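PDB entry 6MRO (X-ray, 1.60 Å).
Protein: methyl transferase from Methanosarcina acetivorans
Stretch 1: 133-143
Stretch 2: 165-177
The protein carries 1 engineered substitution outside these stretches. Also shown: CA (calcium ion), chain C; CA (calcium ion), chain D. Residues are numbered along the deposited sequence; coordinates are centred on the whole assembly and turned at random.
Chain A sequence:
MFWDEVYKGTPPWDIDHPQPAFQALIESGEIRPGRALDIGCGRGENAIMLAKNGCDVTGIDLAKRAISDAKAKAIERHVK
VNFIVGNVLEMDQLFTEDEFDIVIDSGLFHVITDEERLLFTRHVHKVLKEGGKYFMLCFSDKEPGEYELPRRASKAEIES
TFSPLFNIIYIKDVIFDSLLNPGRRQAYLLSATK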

ATOM      1  N   LYS A 133      -2.913 -12.417  -2.070  1.00 21.04           N
ATOM      2  CA  LYS A 133      -3.790 -11.286  -2.099  1.00 22.09           C
ATOM      3  C   LYS A 133      -3.080  -9.934  -2.206  1.00 21.31           C
ATOM      4  O   LYS A 133      -2.093  -9.729  -1.611  1.00 19.70           O
ATOM      5  CB  LYS A 133      -4.579 -11.235  -0.810  1.00 23.26           C
ATOM      6  CG  LYS A 133      -5.362 -12.456  -0.430  1.00 26.05           C
ATOM      7  CD  LYS A 133      -6.709 -12.347  -1.102  1.00 31.95           C
ATOM      8  CE  LYS A 133      -7.669 -13.434  -0.693  1.00 45.89           C
ATOM      9  NZ  LYS A 133      -8.966 -13.116  -1.364  1.00 51.34           N
ATOM     10  N   TYR A 134      -3.666  -9.053  -2.999  1.00 23.05           N
ATOM     11  CA  TYR A 134      -3.250  -7.664  -3.139  1.00 20.46           C
ATOM     12  C   TYR A 134      -4.403  -6.788  -2.675  1.00 22.36           C
ATOM     13  O   TYR A 134      -5.521  -6.901  -3.204  1.00 18.50           O
ATOM     14  CB  TYR A 134      -2.882  -7.352  -4.591  1.00 18.57           C
ATOM     15  CG  TYR A 134      -2.527  -5.903  -4.904  1.00 19.72           C
ATOM     16  CD1 TYR A 134      -3.222  -5.198  -5.878  1.00 18.48           C
ATOM     17  CD2 TYR A 134      -1.472  -5.262  -4.249  1.00 17.36           C
ATOM     18  CE1 TYR A 134      -2.896  -3.900  -6.181  1.00 22.32           C
ATOM     19  CE2 TYR A 134      -1.127  -3.943  -4.550  1.00 17.08           C
ATOM     20  CZ  TYR A 134      -1.853  -3.277  -5.522  1.00 18.36           C
ATOM     21  OH  TYR A 134      -1.529  -1.995  -5.846  1.00 20.23           O
ATOM     22  N   PHE A 135      -4.137  -5.942  -1.680  1.00 16.82           N
ATOM     23  CA  PHE A 135      -5.095  -4.971  -1.162  1.00 17.56           C
ATOM     24  C   PHE A 135      -4.538  -3.577  -1.396  1.00 18.16           C
ATOM     25  O   PHE A 135      -3.427  -3.264  -0.943  1.00 18.77           O
ATOM     26  CB  PHE A 135      -5.344  -5.188   0.331  1.00 18.00           C
ATOM     27  CG  PHE A 135      -5.940  -6.524   0.645  1.00 18.79           C
ATOM     28  CD1 PHE A 135      -7.276  -6.773   0.362  1.00 19.11           C
ATOM     29  CD2 PHE A 135      -5.177  -7.521   1.227  1.00 21.00           C
ATOM     30  CE1 PHE A 135      -7.844  -8.008   0.639  1.00 21.17           C
ATOM     31  CE2 PHE A 135      -5.739  -8.755   1.532  1.00 23.20           C
ATOM     32  CZ  PHE A 135      -7.069  -9.006   1.237  1.00 20.49           C
ATOM     33  N   MET A 136      -5.303  -2.745  -2.098  1.00 16.22           N
ATOM     34  CA  MET A 136      -4.834  -1.426  -2.483  1.00 15.95           C
ATOM     35  C   MET A 136      -5.879  -0.387  -2.123  1.00 18.11           C
ATOM     36  O   MET A 136      -7.065  -0.562  -2.415  1.00 19.35           O
ATOM     37  CB  MET A 136      -4.518  -1.381  -3.979  1.00 16.51           C
ATOM     38  CG  MET A 136      -3.945  -0.061  -4.469  1.00 17.52           C
ATOM     39  SD  MET A 136      -5.206   1.171  -4.903  1.00 19.78           S
ATOM     40  CE  MET A 136      -5.777   0.458  -6.452  1.00 20.17           C
ATOM     41  N   LEU A 137      -5.429   0.693  -1.497  1.00 15.52           N
ATOM     42  CA  LEU A 137      -6.293   1.786  -1.080  1.00 15.64           C
ATOM     43  C   LEU A 137      -5.904   3.048  -1.828  1.00 15.74           C
ATOM     44  O   LEU A 137      -4.726   3.428  -1.842  1.00 16.08           O
ATOM     45  CB  LEU A 137      -6.182   1.972   0.436  1.00 15.34           C
ATOM     46  CG  LEU A 137      -6.885   3.141   1.123  1.00 22.18           C
ATOM     47  CD1 LEU A 137      -8.372   2.887   1.147  1.00 19.72           C
ATOM     48  CD2 LEU A 137      -6.323   3.272   2.564  1.00 22.96           C
ATOM     49  N   CYS A 138      -6.894   3.709  -2.430  1.00 17.55           N
ATOM     50  CA  CYS A 138      -6.633   4.928  -3.181  1.00 18.86           C
ATOM     51  C   CYS A 138      -7.849   5.845  -3.109  1.00 22.21           C
ATOM     52  O   CYS A 138      -8.957   5.426  -2.761  1.00 21.51           O
ATOM     53  CB  CYS A 138      -6.265   4.597  -4.638  1.00 24.48           C
ATOM     54  SG  CYS A 138      -7.598   3.753  -5.546  1.00 25.24           S
ATOM     55  N   PHE A 139      -7.628   7.115  -3.426  1.00 21.34           N
ATOM     56  CA  PHE A 139      -8.738   8.054  -3.499  1.00 18.20           C
ATOM     57  C   PHE A 139      -9.618   7.714  -4.697  1.00 21.37           C
ATOM     58  O   PHE A 139      -9.120   7.334  -5.756  1.00 24.08           O
ATOM     59  CB  PHE A 139      -8.218   9.485  -3.613  1.00 19.30           C
ATOM     60  CG  PHE A 139      -7.438   9.936  -2.422  1.00 28.40           C
ATOM     61  CD1 PHE A 139      -7.998   9.893  -1.156  1.00 31.02           C
ATOM     62  CD2 PHE A 139      -6.134  10.378  -2.560  1.00 37.57           C
ATOM     63  CE1 PHE A 139      -7.272  10.296  -0.040  1.00 32.92           C
ATOM     64  CE2 PHE A 139      -5.410  10.787  -1.455  1.00 38.65           C
ATOM     65  CZ  PHE A 139      -5.983  10.739  -0.193  1.00 35.16           C
ATOM     66  N   SER A 140     -10.931   7.856  -4.530  1.00 20.26           N
ATOM     67  CA  SER A 140     -11.868   7.432  -5.558  1.00 23.75           C
ATOM     68  C   SER A 140     -12.176   8.569  -6.526  1.00 24.46           C
ATOM     69  O   SER A 140     -12.245   9.747  -6.148  1.00 24.10           O
ATOM     70  CB  SER A 140     -13.172   6.906  -4.943  1.00 26.11           C
ATOM     71  OG  SER A 140     -13.777   7.851  -4.081  1.00 25.26           O
ATOM     72  N   ASP A 141     -12.376   8.193  -7.784  1.00 24.43           N
ATOM     73  CA  ASP A 141     -12.678   9.110  -8.875  1.00 24.49           C
ATOM     74  C   ASP A 141     -14.008   8.688  -9.482  1.00 25.35           C
ATOM     75  O   ASP A 141     -14.090   7.672 -10.186  1.00 26.95           O
ATOM     76  CB  ASP A 141     -11.560   9.085  -9.915  1.00 26.41           C
ATOM     77  CG  ASP A 141     -11.842   9.955 -11.119  1.00 29.61           C
ATOM     78  OD1 ASP A 141     -12.908  10.606 -11.193  1.00 28.69           O
ATOM     79  OD2 ASP A 141     -10.967   9.989 -12.013  1.00 30.26           O
ATOM     80  N   LYS A 142     -15.046   9.464  -9.207  1.00 25.89           N
ATOM     81  CA  LYS A 142     -16.340   9.255  -9.832  1.00 29.48           C
ATOM     82  C   LYS A 142     -16.735  10.430 -10.714  1.00 35.33           C
ATOM     83  O   LYS A 142     -17.904  10.541 -11.097  1.00 38.41           O
ATOM     84  CB  LYS A 142     -17.406   9.001  -8.764  1.00 35.69           C
ATOM     85  CG  LYS A 142     -17.064   7.834  -7.829  1.00 36.19           C
ATOM     86  CD  LYS A 142     -17.794   7.969  -6.502  1.00 41.70           C
ATOM     87  CE  LYS A 142     -17.729   6.687  -5.690  1.00 47.20           C
ATOM     88  NZ  LYS A 142     -18.546   6.813  -4.443  1.00 53.44           N
ATOM     89  N   GLU A 143     -15.780  11.321 -11.055  1.00 35.98           N
ATOM     90  CA  GLU A 143     -16.169  12.474 -11.858  1.00 42.64           C
ATOM     91  C   GLU A 143     -15.756  12.282 -13.306  1.00 41.87           C
ATOM     92  O   GLU A 143     -14.623  11.857 -13.571  1.00 31.69           O
ATOM     93  CB  GLU A 143     -15.556  13.755 -11.306  1.00 50.79           C
ATOM     94  CG  GLU A 143     -16.159  14.167  -9.977  1.00 56.98           C
ATOM     95  CD  GLU A 143     -17.011  15.417 -10.082  1.00 64.84           C
ATOM     96  OE1 GLU A 143     -17.880  15.609  -9.200  1.00 69.33           O
ATOM     97  OE2 GLU A 143     -16.820  16.196 -11.043  1.00 68.73           O
ATOM     98  N   LEU A 165      -3.304  -8.923 -14.968  1.00 29.81           N
ATOM     99  CA  LEU A 165      -2.516  -9.870 -14.197  1.00 31.96           C
ATOM    100  C   LEU A 165      -3.219 -10.387 -12.947  1.00 33.82           C
ATOM    101  O   LEU A 165      -2.737 -11.354 -12.348  1.00 38.05           O
ATOM    102  CB  LEU A 165      -1.172  -9.242 -13.796  1.00 31.27           C
ATOM    103  CG  LEU A 165      -0.236  -8.828 -14.936  1.00 32.97           C
ATOM    104  CD1 LEU A 165       0.930  -8.034 -14.375  1.00 36.85           C
ATOM    105  CD2 LEU A 165       0.264 -10.041 -15.692  1.00 36.82           C
ATOM    106  N   PHE A 166      -4.337  -9.789 -12.539  1.00 31.04           N
ATOM    107  CA  PHE A 166      -4.983 -10.147 -11.282  1.00 28.51           C
ATOM    108  C   PHE A 166      -6.450 -10.472 -11.497  1.00 32.66           C
ATOM    109  O   PHE A 166      -7.087  -9.991 -12.443  1.00 33.64           O
ATOM    110  CB  PHE A 166      -4.892  -9.018 -10.250  1.00 24.39           C
ATOM    111  CG  PHE A 166      -3.487  -8.673  -9.850  1.00 24.54           C
ATOM    112  CD1 PHE A 166      -2.739  -7.790 -10.606  1.00 23.74           C
ATOM    113  CD2 PHE A 166      -2.908  -9.249  -8.727  1.00 23.43           C
ATOM    114  CE1 PHE A 166      -1.438  -7.483 -10.250  1.00 23.17           C
ATOM    115  CE2 PHE A 166      -1.613  -8.941  -8.371  1.00 23.80           C
ATOM    116  CZ  PHE A 166      -0.884  -8.051  -9.121  1.00 25.01           C
ATOM    117  N   ASN A 167      -6.986 -11.282 -10.592  1.00 29.54           N
ATOM    118  CA  ASN A 167      -8.422 -11.488 -10.517  1.00 33.37           C
ATOM    119  C   ASN A 167      -8.975 -10.508  -9.491  1.00 33.42           C
ATOM    120  O   ASN A 167      -8.548 -10.498  -8.330  1.00 31.78           O
ATOM    121  CB  ASN A 167      -8.757 -12.931 -10.153  1.00 39.56           C
ATOM    122  CG  ASN A 167      -8.333 -13.906 -11.229  1.00 43.51           C
ATOM    123  OD1 ASN A 167      -8.535 -13.664 -12.422  1.00 46.09           O
ATOM    124  ND2 ASN A 167      -7.724 -15.003 -10.816  1.00 43.42           N
ATOM    125  N   ILE A 168      -9.886  -9.660  -9.931  1.00 32.59           N
ATOM    126  CA  ILE A 168     -10.421  -8.618  -9.070  1.00 27.60           C
ATOM    127  C   ILE A 168     -11.570  -9.225  -8.282  1.00 26.42           C
ATOM    128  O   ILE A 168     -12.498  -9.802  -8.869  1.00 27.29           O
ATOM    129  CB  ILE A 168     -10.863  -7.404  -9.894  1.00 31.81           C
ATOM    130  CG1 ILE A 168      -9.632  -6.800 -10.575  1.00 34.91           C
ATOM    131  CG2 ILE A 168     -11.541  -6.373  -9.001  1.00 33.27           C
ATOM    132  CD1 ILE A 168      -9.933  -5.663 -11.501  1.00 39.03           C
ATOM    133  N   ILE A 169     -11.488  -9.149  -6.958  1.00 24.65           N
ATOM    134  CA  ILE A 169     -12.552  -9.675  -6.112  1.00 25.21           C
ATOM    135  C   ILE A 169     -13.620  -8.620  -5.874  1.00 27.77           C
ATOM    136  O   ILE A 169     -14.811  -8.859  -6.105  1.00 28.30           O
ATOM    137  CB  ILE A 169     -11.969 -10.211  -4.787  1.00 30.12           C
ATOM    138  CG1 ILE A 169     -10.821 -11.197  -5.059  1.00 30.71           C
ATOM    139  CG2 ILE A 169     -13.063 -10.865  -3.951  1.00 33.03           C
ATOM    140  CD1 ILE A 169     -11.216 -12.430  -5.829  1.00 31.94           C
ATOM    141  N   TYR A 170     -13.194  -7.426  -5.468  1.00 24.46           N
ATOM    142  CA  TYR A 170     -14.096  -6.297  -5.329  1.00 24.60           C
ATOM    143  C   TYR A 170     -13.306  -5.000  -5.410  1.00 22.88           C
ATOM    144  O   TYR A 170     -12.086  -4.976  -5.213  1.00 21.82           O
ATOM    145  CB  TYR A 170     -14.888  -6.360  -4.018  1.00 26.62           C
ATOM    146  CG  TYR A 170     -14.084  -6.343  -2.723  1.00 26.21           C
ATOM    147  CD1 TYR A 170     -13.429  -5.182  -2.278  1.00 25.77           C
ATOM    148  CD2 TYR A 170     -14.044  -7.467  -1.910  1.00 24.20           C
ATOM    149  CE1 TYR A 170     -12.731  -5.171  -1.086  1.00 25.36           C
ATOM    150  CE2 TYR A 170     -13.340  -7.468  -0.715  1.00 28.89           C
ATOM    151  CZ  TYR A 170     -12.685  -6.322  -0.311  1.00 27.36           C
ATOM    152  OH  TYR A 170     -11.999  -6.322   0.878  1.00 24.46           O
ATOM    153  N   ILE A 171     -14.023  -3.925  -5.726  1.00 25.68           N
ATOM    154  CA  ILE A 171     -13.574  -2.554  -5.491  1.00 24.91           C
ATOM    155  C   ILE A 171     -14.666  -1.894  -4.655  1.00 29.00           C
ATOM    156  O   ILE A 171     -15.778  -1.659  -5.153  1.00 29.90           O
ATOM    157  CB  ILE A 171     -13.334  -1.788  -6.801  1.00 27.16           C
ATOM    158  CG1 ILE A 171     -12.379  -2.566  -7.717  1.00 27.26           C
ATOM    159  CG2 ILE A 171     -12.795  -0.393  -6.507  1.00 25.81           C
ATOM    160  CD1 ILE A 171     -12.320  -2.045  -9.142  1.00 25.09           C
ATOM    161  N   LYS A 172     -14.359  -1.607  -3.394  1.00 24.64           N
ATOM    162  CA  LYS A 172     -15.327  -1.151  -2.406  1.00 24.78           C
ATOM    163  C   LYS A 172     -15.119   0.323  -2.081  1.00 23.53           C
ATOM    164  O   LYS A 172     -13.980   0.789  -1.971  1.00 24.10           O
ATOM    165  CB  LYS A 172     -15.208  -1.964  -1.109  1.00 27.41           C
ATOM    166  CG  LYS A 172     -16.094  -3.183  -1.060  1.00 37.33           C
ATOM    167  CD  LYS A 172     -15.892  -3.980   0.229  1.00 40.26           C
ATOM    168  CE  LYS A 172     -16.737  -5.246   0.182  1.00 46.16           C
ATOM    169  NZ  LYS A 172     -16.320  -6.274   1.169  1.00 47.01           N
ATOM    170  N   ASP A 173     -16.219   1.044  -1.905  1.00 25.34           N
ATOM    171  CA  ASP A 173     -16.146   2.387  -1.343  1.00 24.45           C
ATOM    172  C   ASP A 173     -15.711   2.300   0.111  1.00 26.00           C
ATOM    173  O   ASP A 173     -16.297   1.557   0.902  1.00 31.03           O
ATOM    174  CB  ASP A 173     -17.499   3.093  -1.436  1.00 30.32           C
ATOM    175  CG  ASP A 173     -17.870   3.457  -2.860  1.00 36.04           C
ATOM    176  OD1 ASP A 173     -18.807   2.838  -3.408  1.00 39.79           O
ATOM    177  OD2 ASP A 173     -17.230   4.369  -3.428  1.00 36.43           O
ATOM    178  N   VAL A 174     -14.666   3.044   0.459  1.00 23.04           N
ATOM    179  CA  VAL A 174     -14.219   3.130   1.841  1.00 21.57           C
ATOM    180  C   VAL A 174     -13.834   4.573   2.148  1.00 20.59           C
ATOM    181  O   VAL A 174     -14.113   5.492   1.369  1.00 26.44           O
ATOM    182  CB  VAL A 174     -13.043   2.172   2.118  1.00 23.52           C
ATOM    183  CG1 VAL A 174     -13.468   0.707   1.953  1.00 27.28           C
ATOM    184  CG2 VAL A 174     -11.856   2.507   1.211  1.00 22.45           C
ATOM    185  N   ILE A 175     -13.221   4.782   3.301  1.00 21.91           N
ATOM    186  CA  ILE A 175     -12.753   6.091   3.738  1.00 26.07           C
ATOM    187  C   ILE A 175     -11.235   6.037   3.850  1.00 26.89           C
ATOM    188  O   ILE A 175     -10.669   4.992   4.190  1.00 27.92           O
ATOM    189  CB  ILE A 175     -13.405   6.472   5.082  1.00 30.48           C
ATOM    190  CG1 ILE A 175     -14.859   6.883   4.862  1.00 35.32           C
ATOM    191  CG2 ILE A 175     -12.640   7.592   5.761  1.00 34.35           C
ATOM    192  CD1 ILE A 175     -15.023   7.912   3.784  1.00 38.68           C
ATOM    193  N   PHE A 176     -10.573   7.144   3.515  1.00 20.96           N
ATOM    194  CA  PHE A 176      -9.133   7.290   3.679  1.00 22.46           C
ATOM    195  C   PHE A 176      -8.901   8.368   4.730  1.00 23.15           C
ATOM    196  O   PHE A 176      -9.381   9.497   4.576  1.00 26.85           O
ATOM    197  CB  PHE A 176      -8.461   7.659   2.354  1.00 29.89           C
ATOM    198  CG  PHE A 176      -6.960   7.761   2.434  1.00 34.98           C
ATOM    199  CD1 PHE A 176      -6.164   6.703   2.043  1.00 32.86           C
ATOM    200  CD2 PHE A 176      -6.349   8.927   2.879  1.00 36.75           C
ATOM    201  CE1 PHE A 176      -4.781   6.788   2.106  1.00 35.31           C
ATOM    202  CE2 PHE A 176      -4.970   9.027   2.939  1.00 36.77           C
ATOM    203  CZ  PHE A 176      -4.183   7.952   2.554  1.00 34.34           C
ATOM    204  N   ASP A 177      -8.207   8.016   5.813  1.00 20.62           N
ATOM    205  CA  ASP A 177      -7.945   9.005   6.853  1.00 18.51           C
ATOM    206  C   ASP A 177      -6.793   9.892   6.419  1.00 19.03           C
ATOM    207  O   ASP A 177      -5.795   9.417   5.867  1.00 20.92           O
ATOM    208  CB  ASP A 177      -7.614   8.344   8.195  1.00 21.38           C
ATOM    209  CG  ASP A 177      -8.846   7.907   8.956  1.00 23.46           C
ATOM    210  OD1 ASP A 177      -9.974   8.187   8.484  1.00 27.03           O
ATOM    211  OD2 ASP A 177      -8.686   7.277  10.025  1.00 23.25           O
TER
HETATM  212 CA    CA C 202     -12.173  11.525 -13.546  1.00 28.83          CA
HETATM  213 CA    CA D 203      -8.785   9.449 -12.728  1.00 28.83          CA
HETATM  214  O   HOH W   1     -15.390   6.073  -2.653  1.00 32.19           O
HETATM  215  O   HOH W   2     -13.019   9.540 -14.442  1.00 36.19           O
HETATM  216  O   HOH W   3      -8.325  11.641 -11.940  1.00 28.13           O
HETATM  217  O   HOH W   4      -6.372   8.950 -12.678  1.00 33.85           O

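The most unusual feature of this contact is that two strands meet without a single backbone hydrogen bond between them. The strand that includes 133-139 and the strand 167-177 run at 77° to each other, nearly crosswise, and their axes come no closer than 7.7 Å. The nearest CA pairs agree: Phe139 CA and Phe176 CA are 7.2 Å apart, Tyr134 CA and Phe166 CA 8.7 Å. These gaps are filled by side chains, and most of the 479 Å² buried, both sides summed, belongs to apolar and aromatic residues.

Phe176 gives up the most area to the other stretch, 95 Å², followed by Leu137 with 76 Å². Both point their CA-to-CB bonds toward the opposing stretch, and Leu137 CD2 lies 3.5 Å from Phe176 CD1. The other methyl of the same leucine, Leu137 CD1, is 3.5 Å from Val174 CG2, so the two methyls of Leu137 make their closest contacts with Val174 and Phe176, two residues apart along the second strand.

Phe139 completes this cluster. Its CA-to-CB bond points sideways, but with chi1 at -63° (m) the ring comes nearer to the second strand. Phe139 CE1 approaches Phe176 CD2 to 3.4 Å, the centroids are 4.7 Å apart, and the planes meet at 64°. The edge of Phe139 is thus directed toward the face of Phe176, with Phe139 CZ over that face, an arrangement that brings the slightly positive ring hydrogens toward the electron-rich π cloud.

A second aromatic pair forms where Tyr134 meets Phe166, just before the second strand begins. Both CA-to-CB bonds point toward the other stretch, yet the rings of Tyr134 and Phe166 sit obliquely, with planes at 32° and centroids 5.7 Å apart. The nearest atoms, Tyr134 CB and Phe166 CE2, are 4.3 Å apart, a looser contact than those around Leu137.

Polar chemistry enters beyond the apolar cluster. Lys142 NZ donates a hydrogen bond to Asp173 OD2 at 3.0 Å, and the opposite charges make it a salt bridge; an extended lysine, with chi2 to chi4 all t, spans the distance. The same carboxylate oxygen receives a second hydrogen bond from water 1, 2.6 Å from Asp173 OD2, and that water accepts one from Ser140 OG at 2.8 Å. Asp173 is therefore tied to the first stretch both directly and through solvent.

Between Ser140 and Lys142, Asp141 takes no part in the contact. Asp141 OD2 instead binds both calcium ions, at 2.5 Å from the ion of chain C and 2.4 Å from the ion of chain D.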